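Long-range contacts in universal stress protein (Mycobacterium smegmatis, PDB 5AHW), which binds cyclic AMP as a homodimer of the universal stress protein A family and probably takes part in cyclic-nucleotide signalling: residues 4-9 and 34-39; 19-24 and 76-81; 69-74 and 88-93. All coordinates share one frame; numbering follows the deposited sequence.

Interaction 1. Residues 4-9 and 34-39; sequences YQTVVV and KLIIAT. With CMP (adenosine-3',5'-cyclic-monophosphate), chain K.
Val-9 O accepts the N-H of Ala-38 at 2.8 Å, the shortest of five backbone hydrogen bonds between residues 4-9 and 34-39. The same carbonyl oxygen also takes a CA-H...O contact from Ile-37, so two groups of one strand grip it. Val-7 O is held likewise by the N-H of Ile-36 and the CA-H of Leu-35. In the other direction Lys-34 O and Ile-36 O receive the N-H groups of Val-7 and Val-9. These four bonds are close to straight; at the entry to the pairing the bond from Lys-34 N to Gln-5 O bends to 139° at the hydrogen, its donor tilted from the carbonyl plane.

On one face of the sheet Val-9 CG1 sits between its own backbone N and carbonyl carbon (chi1 63°), and from there it touches Leu-35 CD1 at 3.9 Å and Ile-37 CG1 at 4.0 Å. Leu-35 CD1 also reaches Val-7 CG1 at 4.0 Å, so this one methyl spans two valines of the neighbouring strand. The other face carries Thr-6 CG2 against Ile-36 CD1, 4.0 Å apart, and Val-8 CG2 against Ile-36 CB at 4.1 Å. Helix 65-80 covers Leu-35 and Ile-37, while Leu-102 of helix 95-105 packs on Val-8 and Ile-36. The amine of Lys-34 turns away to a salt bridge with Glu-87.

Strands 6-10 and 34-41, with helix 15-31 between them, form a beta-alpha-beta unit whose neighbouring strands run parallel. Ala-38 O lies 3.5 Å from C2 of the cyclic AMP adenine, and Thr-39 CA lies 3.8 Å from its N1. Main-chain polarity is thus satisfied strand to strand among branched aliphatic side chains, and the pairing ends where Ala-38 and Thr-39 line the adenine.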
loop_
_atom_site.group_PDB
_atom_site.type_symbol
_atom_site.label_atom_id
_atom_site.label_comp_id
_atom_site.label_asym_id
_atom_site.label_seq_id
_atom_site.Cartn_x
_atom_site.Cartn_y
_atom_site.Cartn_z
ATOM N N TYR B 4 -5.592 11.333 1.822
ATOM C CA TYR B 4 -5.922 10.839 0.515
ATOM C C TYR B 4 -7.313 11.413 0.108
ATOM O O TYR B 4 -8.292 11.250 0.855
ATOM C CB TYR B 4 -5.940 9.298 0.537
ATOM C CG TYR B 4 -4.589 8.600 0.729
ATOM C CD1 TYR B 4 -3.402 9.121 0.212
ATOM C CD2 TYR B 4 -4.505 7.366 1.380
ATOM C CE1 TYR B 4 -2.191 8.445 0.348
ATOM C CE2 TYR B 4 -3.288 6.679 1.477
ATOM C CZ TYR B 4 -2.147 7.204 0.947
ATOM O OH TYR B 4 -0.933 6.541 1.081
ATOM N N GLN B 5 -7.366 12.057 -1.064
ATOM C CA GLN B 5 -8.590 12.590 -1.654
ATOM C C GLN B 5 -9.149 11.668 -2.761
ATOM O O GLN B 5 -10.365 11.635 -3.032
ATOM C CB GLN B 5 -8.317 13.982 -2.281
ATOM C CG GLN B 5 -7.769 15.088 -1.356
ATOM C CD GLN B 5 -7.864 16.510 -1.985
ATOM O OE1 GLN B 5 -7.099 16.854 -2.873
ATOM N NE2 GLN B 5 -8.816 17.318 -1.518
ATOM N N THR B 6 -8.267 10.935 -3.419
ATOM C CA THR B 6 -8.669 10.159 -4.593
ATOM C C THR B 6 -7.942 8.823 -4.631
ATOM O O THR B 6 -6.750 8.781 -4.770
ATOM C CB THR B 6 -8.389 10.956 -5.891
ATOM O OG1 THR B 6 -9.091 12.210 -5.877
ATOM C CG2 THR B 6 -8.862 10.179 -7.112
ATOM N N VAL B 7 -8.684 7.743 -4.515
ATOM C CA VAL B 7 -8.090 6.417 -4.446
ATOM C C VAL B 7 -8.558 5.641 -5.679
ATOM O O VAL B 7 -9.726 5.651 -6.002
ATOM C CB VAL B 7 -8.563 5.685 -3.220
ATOM C CG1 VAL B 7 -7.995 4.309 -3.164
ATOM C CG2 VAL B 7 -8.188 6.422 -1.938
ATOM N N VAL B 8 -7.627 5.000 -6.347
ATOM C CA VAL B 8 -7.923 4.145 -7.465
ATOM C C VAL B 8 -7.673 2.688 -7.130
ATOM O O VAL B 8 -6.606 2.369 -6.644
ATOM C CB VAL B 8 -7.041 4.510 -8.669
ATOM C CG1 VAL B 8 -7.279 3.502 -9.792
ATOM C CG2 VAL B 8 -7.434 5.899 -9.227
ATOM N N VAL B 9 -8.655 1.832 -7.410
ATOM C CA VAL B 9 -8.541 0.411 -7.171
ATOM C C VAL B 9 -8.844 -0.344 -8.429
ATOM O O VAL B 9 -9.780 -0.031 -9.152
ATOM C CB VAL B 9 -9.381 -0.104 -5.963
ATOM C CG1 VAL B 9 -10.911 0.067 -6.123
ATOM C CG2 VAL B 9 -9.030 -1.575 -5.648
ATOM N N LYS B 34 -12.851 10.217 -2.785
ATOM C CA LYS B 34 -13.436 9.618 -3.958
ATOM C C LYS B 34 -12.731 8.262 -4.210
ATOM O O LYS B 34 -11.503 8.211 -4.266
ATOM C CB LYS B 34 -13.223 10.557 -5.134
ATOM C CG LYS B 34 -13.830 10.086 -6.439
ATOM C CD LYS B 34 -13.861 11.226 -7.465
ATOM C CE LYS B 34 -14.164 10.689 -8.870
ATOM N NZ LYS B 34 -14.720 11.723 -9.813
ATOM N N LEU B 35 -13.518 7.201 -4.358
ATOM C CA LEU B 35 -13.031 5.962 -4.880
ATOM C C LEU B 35 -13.367 5.726 -6.385
ATOM O O LEU B 35 -14.540 5.842 -6.821
ATOM C CB LEU B 35 -13.604 4.839 -4.097
ATOM C CG LEU B 35 -13.112 3.454 -4.479
ATOM C CD1 LEU B 35 -11.700 3.223 -4.039
ATOM C CD2 LEU B 35 -13.999 2.412 -3.801
ATOM N N ILE B 36 -12.338 5.357 -7.147
ATOM C CA ILE B 36 -12.476 5.040 -8.566
ATOM C C ILE B 36 -12.164 3.547 -8.709
ATOM O O ILE B 36 -11.059 3.097 -8.410
ATOM C CB ILE B 36 -11.568 5.943 -9.418
ATOM C CG1 ILE B 36 -11.975 7.415 -9.252
ATOM C CG2 ILE B 36 -11.698 5.614 -10.906
ATOM C CD1 ILE B 36 -11.094 8.434 -9.958
ATOM N N ILE B 37 -13.163 2.771 -9.102
ATOM C CA ILE B 37 -12.943 1.366 -9.357
ATOM C C ILE B 37 -12.683 1.216 -10.853
ATOM O O ILE B 37 -13.520 1.611 -11.684
ATOM C CB ILE B 37 -14.174 0.523 -8.932
ATOM C CG1 ILE B 37 -14.591 0.843 -7.488
ATOM C CG2 ILE B 37 -13.903 -0.984 -9.116
ATOM C CD1 ILE B 37 -15.794 0.065 -6.974
ATOM N N ALA B 38 -11.547 0.633 -11.199
ATOM C CA ALA B 38 -11.170 0.432 -12.591
ATOM C C ALA B 38 -11.022 -1.045 -12.976
ATOM O O ALA B 38 -10.499 -1.854 -12.209
ATOM C CB ALA B 38 -9.875 1.190 -12.893
ATOM N N THR B 39 -11.515 -1.395 -14.151
ATOM C CA THR B 39 -11.362 -2.721 -14.676
ATOM C C THR B 39 -10.826 -2.581 -16.097
ATOM O O THR B 39 -11.477 -1.957 -17.003
ATOM C CB THR B 39 -12.687 -3.485 -14.719
ATOM O OG1 THR B 39 -13.159 -3.689 -13.393
ATOM C CG2 THR B 39 -12.522 -4.833 -15.373
HETATM P P CMP K . -5.717 -9.541 -7.075
HETATM O O1P CMP K . -6.021 -9.717 -5.592
HETATM O O2P CMP K . -6.469 -10.506 -7.867
HETATM O "O5'" CMP K . -4.178 -9.510 -7.426
HETATM C "C5'" CMP K . -3.590 -8.917 -8.611
HETATM C "C4'" CMP K . -4.273 -7.592 -8.808
HETATM O "O4'" CMP K . -3.955 -6.958 -10.034
HETATM C "C3'" CMP K . -5.753 -7.675 -8.832
HETATM O "O3'" CMP K . -6.198 -8.060 -7.538
HETATM C "C2'" CMP K . -6.147 -6.281 -9.340
HETATM O "O2'" CMP K . -6.061 -5.255 -8.341
HETATM C "C1'" CMP K . -5.030 -6.077 -10.377
HETATM N N9 CMP K . -5.596 -6.457 -11.694
HETATM C C8 CMP K . -5.417 -7.616 -12.356
HETATM N N7 CMP K . -6.140 -7.640 -13.486
HETATM C C5 CMP K . -6.773 -6.494 -13.568
HETATM C C6 CMP K . -7.676 -5.840 -14.532
HETATM N N6 CMP K . -8.025 -6.481 -15.638
HETATM N N1 CMP K . -8.133 -4.611 -14.256
HETATM C C2 CMP K . -7.797 -3.946 -13.145
HETATM N N3 CMP K . -6.986 -4.481 -12.208
HETATM C C4 CMP K . -6.454 -5.720 -12.372
#

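Interaction 2. Residues 19-24 and 76-81; sequences RAVDRA and DRAKAA
Arg-77 leaves its helix with CG anti to the carbonyl carbon (chi1 -70°); bends at chi2 and chi3 then place CD and NE, and put NE beside OD1 of Asp-22, whose own CG is also anti to its carbonyl carbon. The two groups meet side-on. Arg-77 NE donates to Asp-22 OD1 at 2.8 Å, and Arg-77 NH2 donates to Asp-22 OD2 at 2.8 Å, so each oxygen has its own nitrogen. Both oxygens lie near the guanidinium plane. OD1 uses its syn lone pair, whereas the donor at OD2 comes from the syn side but out of the carboxylate plane, in keeping with the 37° between the planes of the two groups. Two charged bonds fix the rotation of both side-chain ends, and the aspartate would be expected to offset the positive charge of Arg-77, with a second arginine, Arg-19, not far off.

Beside the salt bridge there is an apolar contact, Val-21 CG1 resting on Ala-78 CB at 3.9 Å. Separately, the methyl of Ala-81 is set against a carbonyl oxygen, its CB 3.5 Å from Asp-22 O. Small alanines let the backbones come close: CA of Asp-22 and CA of Ala-78 are 5.3 Å apart, and the axes of the short segments pass at 7.9 Å with a crossing of -37°.

Toward the sheet, Val-21 touches Val-9, and Ala-78 touches Leu-35 and Ile-37. The guanidinium of Arg-19 bonds to Thr-146 O near the cyclic AMP site, and Arg-23 forms a salt bridge with Asp-140 of the second subunit. Two neighbouring helices, 15-31 and 65-80, packed side by side on the same face of a parallel sheet are characteristic of the alpha/beta fold of universal stress proteins.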
loop_
_atom_site.group_PDB
_atom_site.type_symbol
_atom_site.label_atom_id
_atom_site.label_comp_id
_atom_site.label_asym_id
_atom_site.label_seq_id
_atom_site.Cartn_x
_atom_site.Cartn_y
_atom_site.Cartn_z
ATOM N N ARG B 19 -11.375 -8.376 -2.633
ATOM C CA ARG B 19 -10.825 -8.093 -1.325
ATOM C C ARG B 19 -10.005 -6.809 -1.379
ATOM O O ARG B 19 -9.969 -6.086 -0.373
ATOM C CB ARG B 19 -9.984 -9.254 -0.739
ATOM C CG ARG B 19 -10.822 -10.471 -0.377
ATOM C CD ARG B 19 -10.080 -11.628 0.318
ATOM N NE ARG B 19 -9.293 -12.461 -0.625
ATOM C CZ ARG B 19 -9.608 -13.691 -1.083
ATOM N NH1 ARG B 19 -10.724 -14.334 -0.701
ATOM N NH2 ARG B 19 -8.768 -14.292 -1.935
ATOM N N ALA B 20 -9.307 -6.575 -2.486
ATOM C CA ALA B 20 -8.613 -5.330 -2.686
ATOM C C ALA B 20 -9.591 -4.163 -2.735
ATOM O O ALA B 20 -9.295 -3.103 -2.204
ATOM C CB ALA B 20 -7.795 -5.341 -3.976
ATOM N N VAL B 21 -10.732 -4.348 -3.397
ATOM C CA VAL B 21 -11.795 -3.354 -3.378
ATOM C C VAL B 21 -12.382 -3.080 -1.937
ATOM O O VAL B 21 -12.563 -1.910 -1.552
ATOM C CB VAL B 21 -12.921 -3.777 -4.344
ATOM C CG1 VAL B 21 -14.093 -2.818 -4.292
ATOM C CG2 VAL B 21 -12.405 -3.784 -5.772
ATOM N N ASP B 22 -12.685 -4.144 -1.178
ATOM C CA ASP B 22 -13.111 -3.981 0.207
ATOM C C ASP B 22 -12.154 -3.012 0.885
ATOM O O ASP B 22 -12.618 -2.014 1.447
ATOM C CB ASP B 22 -13.088 -5.259 1.007
ATOM C CG ASP B 22 -14.101 -6.205 0.577
ATOM O OD1 ASP B 22 -15.011 -5.782 -0.140
ATOM O OD2 ASP B 22 -13.974 -7.418 0.881
ATOM N N ARG B 23 -10.837 -3.279 0.806
ATOM C CA ARG B 23 -9.865 -2.456 1.497
ATOM C C ARG B 23 -9.804 -1.041 0.942
ATOM O O ARG B 23 -9.761 -0.072 1.709
ATOM C CB ARG B 23 -8.507 -3.097 1.503
ATOM C CG ARG B 23 -7.618 -2.631 2.618
ATOM C CD ARG B 23 -8.112 -3.168 3.981
ATOM N NE ARG B 23 -7.528 -4.511 4.260
ATOM C CZ ARG B 23 -7.628 -5.134 5.429
ATOM N NH1 ARG B 23 -8.356 -4.591 6.416
ATOM N NH2 ARG B 23 -7.033 -6.313 5.625
ATOM N N ALA B 24 -9.809 -0.876 -0.382
ATOM C CA ALA B 24 -9.793 0.465 -0.899
ATOM C C ALA B 24 -11.030 1.196 -0.453
ATOM O O ALA B 24 -10.953 2.343 -0.204
ATOM C CB ALA B 24 -9.697 0.481 -2.408
ATOM N N ASP B 76 -20.851 -2.516 -5.122
ATOM C CA ASP B 76 -21.549 -3.041 -3.965
ATOM C C ASP B 76 -20.561 -3.374 -2.842
ATOM O O ASP B 76 -20.823 -3.061 -1.694
ATOM C CB ASP B 76 -22.383 -4.270 -4.341
ATOM C CG ASP B 76 -23.561 -3.919 -5.224
ATOM O OD1 ASP B 76 -23.994 -2.744 -5.198
ATOM O OD2 ASP B 76 -24.076 -4.819 -5.938
ATOM N N ARG B 77 -19.410 -3.956 -3.161
ATOM C CA ARG B 77 -18.459 -4.338 -2.113
ATOM C C ARG B 77 -17.898 -3.083 -1.484
ATOM O O ARG B 77 -17.860 -2.976 -0.263
ATOM C CB ARG B 77 -17.340 -5.176 -2.686
ATOM C CG ARG B 77 -17.788 -6.551 -3.097
ATOM C CD ARG B 77 -17.944 -7.399 -1.868
ATOM N NE ARG B 77 -16.613 -7.710 -1.416
ATOM C CZ ARG B 77 -15.969 -8.832 -1.743
ATOM N NH1 ARG B 77 -16.526 -9.737 -2.493
ATOM N NH2 ARG B 77 -14.775 -9.067 -1.260
ATOM N N ALA B 78 -17.501 -2.110 -2.310
ATOM C CA ALA B 78 -16.955 -0.855 -1.788
ATOM C C ALA B 78 -17.961 -0.059 -0.967
ATOM O O ALA B 78 -17.630 0.521 0.055
ATOM C CB ALA B 78 -16.427 -0.015 -2.899
ATOM N N LYS B 79 -19.204 -0.065 -1.384
ATOM C CA LYS B 79 -20.251 0.652 -0.661
ATOM C C LYS B 79 -20.521 -0.041 0.703
ATOM O O LYS B 79 -20.692 0.593 1.727
ATOM C CB LYS B 79 -21.480 0.730 -1.571
ATOM C CG LYS B 79 -22.760 1.238 -0.977
ATOM C CD LYS B 79 -23.789 1.360 -2.102
ATOM C CE LYS B 79 -25.230 1.248 -1.616
ATOM N NZ LYS B 79 -25.800 2.546 -1.144
ATOM N N ALA B 80 -20.477 -1.357 0.717
ATOM C CA ALA B 80 -20.634 -2.079 1.966
ATOM C C ALA B 80 -19.480 -1.782 2.947
ATOM O O ALA B 80 -19.677 -1.872 4.136
ATOM C CB ALA B 80 -20.781 -3.578 1.712
ATOM N N ALA B 81 -18.310 -1.392 2.462
ATOM C CA ALA B 81 -17.182 -1.109 3.306
ATOM C C ALA B 81 -17.146 0.285 3.768
ATOM O O ALA B 81 -16.157 0.684 4.372
ATOM C CB ALA B 81 -15.925 -1.321 2.533
#

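Interaction 3. Residues 69-74 and 88-93; sequences AILREA and ERPVVG
Leu-71 points from its helix toward strand 88-92. Its CB lies 3.4 Å from Glu-88 OE1 and 4.0 Å from Glu-88 CB, so the glutamate chain runs past the root of the leucine. CG stands anti to the carbonyl carbon of Leu-71 (chi1 -72°), and the two methyls beyond it part company. CD2 reaches back to Glu-88 CB at 4.1 Å. CD1 goes on to the proline, meeting Pro-90 CD at 3.9 Å and Pro-90 N at 3.8 Å, the leucine roughly perpendicular to the proline.

Glu-88 and Leu-71 run alongside each other with reversed sense, the extended glutamate taking its carboxylate up against the helix backbone. There OE2 hydrogen-bonds to Asn-75 ND2, one residue past the segment. Helix 65-80 packs on the sheet in the crossover between strands 34-41 and 86-92, its short segment nearly antiparallel (154°) to strand 88-92.

No hydrogen bond links the two segments: contact of one buried leucine with the glutamate chain, including its carboxylate oxygen, and with a proline ring joins them, and the polar end of the glutamate is settled on the helix further along.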
loop_
_atom_site.group_PDB
_atom_site.type_symbol
_atom_site.label_atom_id
_atom_site.label_comp_id
_atom_site.label_asym_id
_atom_site.label_seq_id
_atom_site.Cartn_x
_atom_site.Cartn_y
_atom_site.Cartn_z
ATOM N N ALA B 69 -20.682 -6.149 -15.134
ATOM C CA ALA B 69 -21.043 -6.991 -13.973
ATOM C C ALA B 69 -19.963 -6.902 -12.862
ATOM O O ALA B 69 -20.260 -6.692 -11.705
ATOM C CB ALA B 69 -21.282 -8.427 -14.402
ATOM N N ILE B 70 -18.705 -6.994 -13.268
ATOM C CA ILE B 70 -17.546 -6.779 -12.388
ATOM C C ILE B 70 -17.608 -5.409 -11.730
ATOM O O ILE B 70 -17.342 -5.284 -10.520
ATOM C CB ILE B 70 -16.215 -6.875 -13.177
ATOM C CG1 ILE B 70 -16.011 -8.307 -13.598
ATOM C CG2 ILE B 70 -15.020 -6.389 -12.368
ATOM C CD1 ILE B 70 -14.954 -8.534 -14.684
ATOM N N LEU B 71 -17.895 -4.360 -12.494
ATOM C CA LEU B 71 -17.907 -3.044 -11.867
ATOM C C LEU B 71 -19.055 -2.901 -10.866
ATOM O O LEU B 71 -18.807 -2.364 -9.821
ATOM C CB LEU B 71 -17.902 -1.894 -12.898
ATOM C CG LEU B 71 -16.504 -1.844 -13.537
ATOM C CD1 LEU B 71 -16.567 -1.113 -14.861
ATOM C CD2 LEU B 71 -15.452 -1.231 -12.619
ATOM N N ARG B 72 -20.276 -3.364 -11.166
ATOM C CA ARG B 72 -21.351 -3.248 -10.168
ATOM C C ARG B 72 -21.087 -4.063 -8.895
ATOM O O ARG B 72 -21.283 -3.586 -7.782
ATOM C CB ARG B 72 -22.768 -3.497 -10.727
ATOM C CG ARG B 72 -22.968 -4.767 -11.526
ATOM C CD ARG B 72 -24.416 -4.929 -12.026
ATOM N NE ARG B 72 -24.500 -5.701 -13.293
ATOM C CZ ARG B 72 -24.339 -5.197 -14.525
ATOM N NH1 ARG B 72 -24.092 -3.895 -14.730
ATOM N NH2 ARG B 72 -24.434 -6.006 -15.576
ATOM N N GLU B 73 -20.609 -5.290 -9.017
ATOM C CA GLU B 73 -20.274 -6.026 -7.813
ATOM C C GLU B 73 -19.171 -5.304 -7.042
ATOM O O GLU B 73 -19.290 -5.141 -5.831
ATOM C CB GLU B 73 -19.933 -7.470 -8.113
ATOM C CG GLU B 73 -19.533 -8.300 -6.881
ATOM C CD GLU B 73 -20.673 -8.590 -5.884
ATOM O OE1 GLU B 73 -21.886 -8.416 -6.209
ATOM O OE2 GLU B 73 -20.323 -9.022 -4.749
ATOM N N ALA B 74 -18.131 -4.821 -7.716
ATOM C CA ALA B 74 -17.097 -4.096 -6.986
ATOM C C ALA B 74 -17.668 -2.900 -6.265
ATOM O O ALA B 74 -17.262 -2.573 -5.146
ATOM C CB ALA B 74 -15.953 -3.666 -7.885
ATOM N N GLU B 88 -17.204 4.240 -11.392
ATOM C CA GLU B 88 -16.727 3.005 -12.080
ATOM C C GLU B 88 -16.059 3.405 -13.429
ATOM O O GLU B 88 -16.621 4.259 -14.166
ATOM C CB GLU B 88 -17.892 2.061 -12.333
ATOM C CG GLU B 88 -18.746 1.673 -11.150
ATOM C CD GLU B 88 -20.006 0.950 -11.572
ATOM O OE1 GLU B 88 -20.131 0.628 -12.747
ATOM O OE2 GLU B 88 -20.909 0.686 -10.769
ATOM N N ARG B 89 -14.877 2.861 -13.739
ATOM C CA ARG B 89 -14.186 3.153 -15.012
ATOM C C ARG B 89 -13.816 1.876 -15.787
ATOM O O ARG B 89 -12.822 1.252 -15.453
ATOM C CB ARG B 89 -12.879 3.906 -14.771
ATOM C CG ARG B 89 -12.970 5.166 -13.943
ATOM C CD ARG B 89 -13.650 6.302 -14.667
ATOM N NE ARG B 89 -12.915 6.484 -15.905
ATOM C CZ ARG B 89 -11.969 7.393 -16.129
ATOM N NH1 ARG B 89 -11.689 8.342 -15.233
ATOM N NH2 ARG B 89 -11.336 7.346 -17.304
ATOM N N PRO B 90 -14.611 1.478 -16.790
ATOM C CA PRO B 90 -14.195 0.414 -17.687
ATOM C C PRO B 90 -13.094 0.962 -18.551
ATOM O O PRO B 90 -13.316 1.922 -19.181
ATOM C CB PRO B 90 -15.432 0.163 -18.554
ATOM C CG PRO B 90 -16.273 1.381 -18.394
ATOM C CD PRO B 90 -15.941 2.011 -17.108
ATOM N N VAL B 91 -11.904 0.387 -18.547
ATOM C CA VAL B 91 -10.789 0.924 -19.303
ATOM C C VAL B 91 -10.311 -0.071 -20.343
ATOM O O VAL B 91 -10.084 -1.248 -20.040
ATOM C CB VAL B 91 -9.611 1.295 -18.389
ATOM C CG1 VAL B 91 -8.402 1.706 -19.249
ATOM C CG2 VAL B 91 -10.036 2.424 -17.505
ATOM N N VAL B 92 -10.144 0.399 -21.571
ATOM C CA VAL B 92 -9.665 -0.457 -22.678
ATOM C C VAL B 92 -8.158 -0.489 -22.643
ATOM O O VAL B 92 -7.539 0.558 -22.535
ATOM C CB VAL B 92 -10.095 0.065 -24.022
ATOM C CG1 VAL B 92 -9.488 -0.812 -25.125
ATOM C CG2 VAL B 92 -11.629 0.080 -24.074
ATOM N N GLY B 93 -7.577 -1.687 -22.635
ATOM C CA GLY B 93 -6.134 -1.830 -22.541
ATOM C C GLY B 93 -5.668 -2.844 -21.458
ATOM O O GLY B 93 -6.468 -3.577 -20.862
#

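How the interactions relate
Interaction 1 is the buried core, two adjacent strands of the parallel sheet bonded through their backbones. Interaction 2, partly buried, and interaction 3, a surface contact, share helix 65-80: residues 76-81 meet helix 15-31, and residues 69-74 meet strand 86-92, the strand outermost within this chain. Direct packing ties them together, with Leu-35 CD2 3.5 Å from Ala-78 CB and Val-9 CB 3.6 Å from Ala-24 CB between interactions 1 and 2. Strand 34-41 adjoins strand 86-92, so interactions 1 and 3 share the sheet. The chemistry differs with place in the fold: regular main-chain bonds inside, a salt bridge beside an apolar contact between helices, and contact without hydrogen bonds between helix and strand.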